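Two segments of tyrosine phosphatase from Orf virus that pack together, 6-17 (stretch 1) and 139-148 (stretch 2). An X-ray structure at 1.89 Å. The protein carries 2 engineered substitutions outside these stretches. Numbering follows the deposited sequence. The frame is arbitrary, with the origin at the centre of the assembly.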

ATOM      1  N   GLU B   6      10.806   0.997  11.930  1.00 58.48           N
ATOM      2  CA  GLU B   6      10.809   0.807  10.486  1.00 57.12           C
ATOM      3  C   GLU B   6       9.624   1.537   9.841  1.00 57.49           C
ATOM      4  O   GLU B   6       8.467   1.346  10.248  1.00 57.42           O
ATOM      5  CB  GLU B   6      10.802  -0.692  10.118  1.00 57.19           C
ATOM      6  CG  GLU B   6      10.815  -0.990   8.617  1.00 69.50           C
ATOM      7  CD  GLU B   6      12.086  -0.731   7.824  1.00 98.48           C
ATOM      8  OE1 GLU B   6      13.169  -0.579   8.435  1.00 97.45           O
ATOM      9  OE2 GLU B   6      11.999  -0.714   6.574  1.00 94.12           O
ATOM     10  N   TRP B   7       9.933   2.350   8.811  1.00 48.81           N
ATOM     11  CA  TRP B   7       8.956   3.134   8.070  1.00 45.25           C
ATOM     12  C   TRP B   7       8.085   2.336   7.178  1.00 43.98           C
ATOM     13  O   TRP B   7       6.892   2.620   7.122  1.00 42.49           O
ATOM     14  CB  TRP B   7       9.623   4.206   7.202  1.00 43.51           C
ATOM     15  CG  TRP B   7       8.652   5.263   6.786  1.00 43.69           C
ATOM     16  CD1 TRP B   7       8.240   5.560   5.517  1.00 46.17           C
ATOM     17  CD2 TRP B   7       7.899   6.106   7.662  1.00 44.29           C
ATOM     18  NE1 TRP B   7       7.328   6.590   5.546  1.00 45.81           N
ATOM     19  CE2 TRP B   7       7.104   6.947   6.851  1.00 47.70           C
ATOM     20  CE3 TRP B   7       7.854   6.264   9.060  1.00 46.07           C
ATOM     21  CZ2 TRP B   7       6.236   7.887   7.394  1.00 47.94           C
ATOM     22  CZ3 TRP B   7       7.002   7.206   9.592  1.00 48.48           C
ATOM     23  CH2 TRP B   7       6.227   8.022   8.763  1.00 49.65           C
ATOM     24  N   TYR B   8       8.702   1.457   6.361  1.00 39.94           N
ATOM     25  CA  TYR B   8       7.987   0.615   5.422  1.00 40.05           C
ATOM     26  C   TYR B   8       7.047  -0.327   6.191  1.00 36.96           C
ATOM     27  O   TYR B   8       5.971  -0.602   5.690  1.00 36.33           O
ATOM     28  CB  TYR B   8       8.954  -0.184   4.512  1.00 43.95           C
ATOM     29  CG  TYR B   8       9.741   0.631   3.501  1.00 51.36           C
ATOM     30  CD1 TYR B   8       9.426   1.966   3.248  1.00 55.76           C
ATOM     31  CD2 TYR B   8      10.800   0.065   2.792  1.00 53.74           C
ATOM     32  CE1 TYR B   8      10.180   2.733   2.353  1.00 61.07           C
ATOM     33  CE2 TYR B   8      11.550   0.816   1.883  1.00 56.73           C
ATOM     34  CZ  TYR B   8      11.235   2.150   1.665  1.00 68.39           C
ATOM     35  OH  TYR B   8      11.949   2.895   0.756  1.00 71.55           O
ATOM     36  N   ALA B   9       7.441  -0.794   7.403  1.00 30.25           N
ATOM     37  CA  ALA B   9       6.617  -1.699   8.208  1.00 27.21           C
ATOM     38  C   ALA B   9       5.338  -1.007   8.646  1.00 29.57           C
ATOM     39  O   ALA B   9       4.276  -1.570   8.451  1.00 25.27           O
ATOM     40  CB  ALA B   9       7.373  -2.217   9.417  1.00 27.97           C
ATOM     41  N   ARG B  10       5.444   0.242   9.147  1.00 29.12           N
ATOM     42  CA  ARG B  10       4.314   1.051   9.588  1.00 29.77           C
ATOM     43  C   ARG B  10       3.432   1.445   8.392  1.00 30.78           C
ATOM     44  O   ARG B  10       2.200   1.446   8.503  1.00 28.17           O
ATOM     45  CB  ARG B  10       4.812   2.298  10.348  1.00 33.84           C
ATOM     46  N   LEU B  11       4.071   1.747   7.245  1.00 27.80           N
ATOM     47  CA  LEU B  11       3.392   2.072   5.977  1.00 27.76           C
ATOM     48  C   LEU B  11       2.505   0.852   5.576  1.00 25.18           C
ATOM     49  O   LEU B  11       1.319   1.021   5.295  1.00 21.17           O
ATOM     50  CB  LEU B  11       4.456   2.298   4.895  1.00 28.83           C
ATOM     51  CG  LEU B  11       4.341   3.465   3.943  1.00 37.24           C
ATOM     52  CD1 LEU B  11       4.070   4.809   4.662  1.00 38.59           C
ATOM     53  CD2 LEU B  11       5.621   3.608   3.162  1.00 42.82           C
ATOM     54  N   LEU B  12       3.089  -0.351   5.566  1.00 22.14           N
ATOM     55  CA  LEU B  12       2.378  -1.593   5.206  1.00 20.86           C
ATOM     56  C   LEU B  12       1.267  -1.960   6.209  1.00 22.66           C
ATOM     57  O   LEU B  12       0.179  -2.354   5.790  1.00 20.85           O
ATOM     58  CB  LEU B  12       3.341  -2.773   4.979  1.00 20.08           C
ATOM     59  CG  LEU B  12       2.732  -4.080   4.414  1.00 24.02           C
ATOM     60  CD1 LEU B  12       1.914  -3.823   3.108  1.00 22.47           C
ATOM     61  CD2 LEU B  12       3.809  -5.107   4.189  1.00 26.35           C
ATOM     62  N   LEU B  13       1.520  -1.760   7.518  1.00 19.79           N
ATOM     63  CA  LEU B  13       0.502  -1.982   8.539  1.00 19.57           C
ATOM     64  C   LEU B  13      -0.726  -1.092   8.258  1.00 25.66           C
ATOM     65  O   LEU B  13      -1.838  -1.573   8.365  1.00 24.50           O
ATOM     66  CB  LEU B  13       1.073  -1.702   9.923  1.00 20.10           C
ATOM     67  CG  LEU B  13       0.143  -2.084  11.077  1.00 24.92           C
ATOM     68  CD1 LEU B  13      -0.065  -3.629  11.153  1.00 24.97           C
ATOM     69  CD2 LEU B  13       0.658  -1.534  12.380  1.00 22.68           C
ATOM     70  N   ARG B  14      -0.506   0.180   7.829  1.00 24.95           N
ATOM     71  CA  ARG B  14      -1.550   1.119   7.432  1.00 26.09           C
ATOM     72  C   ARG B  14      -2.212   0.676   6.142  1.00 29.36           C
ATOM     73  O   ARG B  14      -3.445   0.723   6.099  1.00 29.77           O
ATOM     74  CB  ARG B  14      -0.999   2.551   7.300  1.00 30.06           C
ATOM     75  CG  ARG B  14      -2.095   3.588   7.433  1.00 47.17           C
ATOM     76  CD  ARG B  14      -1.584   5.000   7.243  1.00 65.14           C
ATOM     77  NE  ARG B  14      -2.689   5.945   7.061  1.00 78.01           N
ATOM     78  CZ  ARG B  14      -2.536   7.254   6.889  1.00 98.78           C
ATOM     79  NH1 ARG B  14      -1.323   7.793   6.887  1.00 90.96           N
ATOM     80  NH2 ARG B  14      -3.596   8.035   6.723  1.00 88.07           N
ATOM     81  N   CYS B  15      -1.421   0.286   5.079  1.00 26.95           N
ATOM     82  CA  CYS B  15      -1.942  -0.262   3.799  1.00 28.25           C
ATOM     83  C   CYS B  15      -2.935  -1.417   4.045  1.00 28.07           C
ATOM     84  O   CYS B  15      -3.897  -1.578   3.286  1.00 25.86           O
ATOM     85  CB  CYS B  15      -0.806  -0.757   2.913  1.00 31.02           C
ATOM     86  SG  CYS B  15       0.101   0.542   2.044  1.00 38.36           S
ATOM     87  N   THR B  16      -2.668  -2.238   5.068  1.00 21.85           N
ATOM     88  CA  THR B  16      -3.467  -3.421   5.388  1.00 20.79           C
ATOM     89  C   THR B  16      -4.498  -3.191   6.520  1.00 26.08           C
ATOM     90  O   THR B  16      -5.144  -4.159   6.967  1.00 25.91           O
ATOM     91  CB  THR B  16      -2.544  -4.614   5.655  1.00 23.21           C
ATOM     92  OG1 THR B  16      -1.618  -4.307   6.695  1.00 22.30           O
ATOM     93  CG2 THR B  16      -1.810  -5.082   4.412  1.00 20.42           C
ATOM     94  N   ARG B  17      -4.654  -1.929   6.976  1.00 23.54           N
ATOM     95  CA  ARG B  17      -5.682  -1.518   7.933  1.00 25.87           C
ATOM     96  C   ARG B  17      -6.942  -1.336   7.052  1.00 30.50           C
ATOM     97  O   ARG B  17      -7.164  -0.289   6.446  1.00 30.89           O
ATOM     98  CB  ARG B  17      -5.289  -0.210   8.638  1.00 29.64           C
ATOM     99  CG  ARG B  17      -6.204   0.190   9.779  1.00 42.26           C
ATOM    100  CD  ARG B  17      -5.682   1.412  10.493  1.00 55.33           C
ATOM    101  NE  ARG B  17      -6.489   1.723  11.674  1.00 74.33           N
ATOM    102  CZ  ARG B  17      -6.846   2.949  12.044  1.00 91.03           C
ATOM    103  NH1 ARG B  17      -6.484   4.002  11.321  1.00 77.98           N
ATOM    104  NH2 ARG B  17      -7.574   3.131  13.138  1.00 78.33           N
ATOM    105  N   THR B 139      12.910  -9.159  -3.401  1.00 27.23           N
ATOM    106  CA  THR B 139      13.396  -7.919  -2.751  1.00 27.86           C
ATOM    107  C   THR B 139      12.433  -7.435  -1.680  1.00 27.43           C
ATOM    108  O   THR B 139      11.307  -7.916  -1.640  1.00 25.22           O
ATOM    109  CB  THR B 139      13.654  -6.809  -3.775  1.00 29.81           C
ATOM    110  OG1 THR B 139      12.402  -6.396  -4.331  1.00 29.82           O
ATOM    111  CG2 THR B 139      14.636  -7.225  -4.848  1.00 30.21           C
ATOM    112  N   GLN B 140      12.882  -6.500  -0.808  1.00 24.08           N
ATOM    113  CA  GLN B 140      12.038  -5.946   0.253  1.00 23.19           C
ATOM    114  C   GLN B 140      10.785  -5.246  -0.344  1.00 25.77           C
ATOM    115  O   GLN B 140       9.701  -5.620   0.085  1.00 24.84           O
ATOM    116  CB  GLN B 140      12.835  -5.061   1.210  1.00 25.77           C
ATOM    117  CG  GLN B 140      12.076  -4.644   2.459  1.00 35.54           C
ATOM    118  CD  GLN B 140      12.939  -3.779   3.336  1.00 60.90           C
ATOM    119  OE1 GLN B 140      13.238  -2.628   2.994  1.00 57.29           O
ATOM    120  NE2 GLN B 140      13.393  -4.325   4.467  1.00 54.68           N
ATOM    121  N   PRO B 141      10.880  -4.350  -1.378  1.00 24.48           N
ATOM    122  CA  PRO B 141       9.640  -3.808  -1.994  1.00 23.10           C
ATOM    123  C   PRO B 141       8.748  -4.918  -2.583  1.00 26.22           C
ATOM    124  O   PRO B 141       7.523  -4.812  -2.500  1.00 25.84           O
ATOM    125  CB  PRO B 141      10.149  -2.889  -3.107  1.00 26.36           C
ATOM    126  CG  PRO B 141      11.567  -2.706  -2.876  1.00 31.93           C
ATOM    127  CD  PRO B 141      12.090  -3.810  -2.057  1.00 26.28           C
ATOM    128  N   ALA B 142       9.353  -5.959  -3.214  1.00 22.29           N
ATOM    129  CA  ALA B 142       8.598  -7.089  -3.783  1.00 21.63           C
ATOM    130  C   ALA B 142       7.844  -7.848  -2.674  1.00 21.87           C
ATOM    131  O   ALA B 142       6.655  -8.112  -2.837  1.00 20.95           O
ATOM    132  CB  ALA B 142       9.510  -8.017  -4.560  1.00 23.05           C
ATOM    133  N   ARG B 143       8.504  -8.082  -1.522  1.00 18.78           N
ATOM    134  CA  ARG B 143       7.935  -8.718  -0.344  1.00 20.18           C
ATOM    135  C   ARG B 143       6.790  -7.857   0.185  1.00 23.57           C
ATOM    136  O   ARG B 143       5.758  -8.407   0.543  1.00 21.56           O
ATOM    137  CB  ARG B 143       8.989  -8.992   0.767  1.00 16.30           C
ATOM    138  CG  ARG B 143      10.027 -10.026   0.347  1.00 20.83           C
ATOM    139  CD  ARG B 143      10.916 -10.566   1.445  1.00 29.21           C
ATOM    140  NE  ARG B 143      11.603  -9.535   2.226  1.00 34.37           N
ATOM    141  CZ  ARG B 143      12.821  -9.066   1.972  1.00 39.18           C
ATOM    142  NH1 ARG B 143      13.480  -9.464   0.900  1.00 24.38           N
ATOM    143  NH2 ARG B 143      13.364  -8.151   2.765  1.00 24.32           N
ATOM    144  N   PHE B 144       6.988  -6.515   0.204  1.00 21.50           N
ATOM    145  CA  PHE B 144       6.021  -5.512   0.667  1.00 19.49           C
ATOM    146  C   PHE B 144       4.729  -5.593  -0.132  1.00 22.32           C
ATOM    147  O   PHE B 144       3.649  -5.676   0.442  1.00 19.50           O
ATOM    148  CB  PHE B 144       6.659  -4.084   0.606  1.00 22.71           C
ATOM    149  CG  PHE B 144       5.751  -2.924   0.981  1.00 23.86           C
ATOM    150  CD1 PHE B 144       4.656  -2.588   0.188  1.00 25.46           C
ATOM    151  CD2 PHE B 144       6.011  -2.148   2.109  1.00 25.09           C
ATOM    152  CE1 PHE B 144       3.822  -1.516   0.532  1.00 26.99           C
ATOM    153  CE2 PHE B 144       5.191  -1.061   2.435  1.00 26.32           C
ATOM    154  CZ  PHE B 144       4.103  -0.757   1.650  1.00 24.70           C
ATOM    155  N   VAL B 145       4.846  -5.569  -1.454  1.00 21.53           N
ATOM    156  CA  VAL B 145       3.724  -5.616  -2.388  1.00 22.15           C
ATOM    157  C   VAL B 145       3.051  -7.020  -2.357  1.00 23.22           C
ATOM    158  O   VAL B 145       1.831  -7.111  -2.440  1.00 21.40           O
ATOM    159  CB  VAL B 145       4.179  -5.204  -3.812  1.00 26.76           C
ATOM    160  CG1 VAL B 145       3.088  -5.493  -4.842  1.00 28.43           C
ATOM    161  CG2 VAL B 145       4.574  -3.726  -3.854  1.00 26.46           C
ATOM    162  N   TYR B 146       3.848  -8.088  -2.253  1.00 18.99           N
ATOM    163  CA  TYR B 146       3.291  -9.430  -2.202  1.00 17.79           C
ATOM    164  C   TYR B 146       2.455  -9.586  -0.932  1.00 19.91           C
ATOM    165  O   TYR B 146       1.393 -10.178  -1.000  1.00 19.33           O
ATOM    166  CB  TYR B 146       4.367 -10.529  -2.322  1.00 18.15           C
ATOM    167  CG  TYR B 146       3.771 -11.925  -2.337  1.00 20.48           C
ATOM    168  CD1 TYR B 146       3.256 -12.476  -3.512  1.00 22.67           C
ATOM    169  CD2 TYR B 146       3.629 -12.657  -1.159  1.00 19.92           C
ATOM    170  CE1 TYR B 146       2.639 -13.736  -3.514  1.00 21.94           C
ATOM    171  CE2 TYR B 146       3.003 -13.905  -1.148  1.00 19.84           C
ATOM    172  CZ  TYR B 146       2.508 -14.439  -2.327  1.00 23.66           C
ATOM    173  OH  TYR B 146       1.906 -15.677  -2.291  1.00 25.75           O
ATOM    174  N   PHE B 147       2.936  -9.037   0.220  1.00 16.86           N
ATOM    175  CA  PHE B 147       2.228  -9.122   1.491  1.00 16.06           C
ATOM    176  C   PHE B 147       0.882  -8.393   1.335  1.00 19.68           C
ATOM    177  O   PHE B 147      -0.150  -8.912   1.731  1.00 17.54           O
ATOM    178  CB  PHE B 147       3.049  -8.472   2.611  1.00 17.39           C
ATOM    179  CG  PHE B 147       2.474  -8.703   3.999  1.00 18.14           C
ATOM    180  CD1 PHE B 147       1.374  -7.967   4.452  1.00 18.87           C
ATOM    181  CD2 PHE B 147       3.079  -9.597   4.879  1.00 18.55           C
ATOM    182  CE1 PHE B 147       0.859  -8.166   5.743  1.00 19.45           C
ATOM    183  CE2 PHE B 147       2.529  -9.840   6.145  1.00 19.87           C
ATOM    184  CZ  PHE B 147       1.443  -9.101   6.582  1.00 17.24           C
ATOM    185  N   LEU B 148       0.922  -7.202   0.757  1.00 17.61           N
ATOM    186  CA  LEU B 148      -0.227  -6.364   0.491  1.00 18.21           C
ATOM    187  C   LEU B 148      -1.290  -7.082  -0.371  1.00 23.64           C
ATOM    188  O   LEU B 148      -2.443  -7.184   0.052  1.00 25.13           O
ATOM    189  CB  LEU B 148       0.231  -5.058  -0.175  1.00 19.12           C
ATOM    190  CG  LEU B 148      -0.844  -4.080  -0.561  1.00 22.56           C
ATOM    191  CD1 LEU B 148      -1.680  -3.632   0.659  1.00 21.64           C
ATOM    192  CD2 LEU B 148      -0.251  -2.924  -1.277  1.00 25.25           C
TER

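Residues 7-15 and 140-148 form two helices that run side by side in nearly the same direction, with an angle of 18° between their N-to-C axes and a closest axial approach of 10.5 Å. L12 lies across from F144 and T16 across from L148, their CA atoms 7.0 and 6.6 Å apart, so the register holds over a four-residue step in each stretch, although T16 lies just past the end of its helix. The interface buries 486 Å² summed over both sides and contains no hydrogen bond from one stretch to the other; the contact is mainly apolar packing.

Stretch 2 opens with T139, which is out of reach of stretch 1 but caps its own helix: OG1 accepts a hydrogen bond from A142 N at 3.3 Å, occupying an amide of the first turn that has no helical carbonyl partner. Q140 makes the first contact. Its extended side chain brings OE1 to 3.6 Å from Y8 CD2, near the plane of the tyrosine ring and at its edge, where the ring's C-H groups carry slight positive charge and suit a carbonyl oxygen.

F144 is the centre of the packing. Its side chain, with chi1 in the t well, enters a hole formed by Y8, L11, L12 and C15, a set spaced so that the ring meets two successive turns of the first helix. L12 CD1 lies over one face, 4.0 Å from the centroid of the F144 ring and 13° off the normal, a CH-pi contact, while L12 CB approaches F144 CE2 at 3.6 Å. At the ring edge, Y8 O comes within 3.4 Å of F144 CE2, although this carbonyl is already engaged by L12 N (2.9 Å from N to O) within its helix. L11 CB also sits at the edge, 4.2 Å from CE2 of F144. C15 SG reaches F144 CZ at 4.2 Å, adding an oblique sulfur-aromatic contact.

V145 points away and Y146 is out of reach, so contact resumes a turn later. F147 CD1 meets L12 CD2 at 3.8 Å, and T16 CG2 lies at the edge of the same ring, 4.3 Å from F147 CE1. The T16 hydroxyl turns back to the preceding helix, where OG1 donates to L12 O at 2.8 Å, leaving the methyl for the apolar contact. L148 leaves its backbone sideways, but its end comes nearer: CD1 lies 3.8 Å from C15 CB and 4.0 Å from T16 CG2, while L148 CB packs 3.9 Å from L12 CD1.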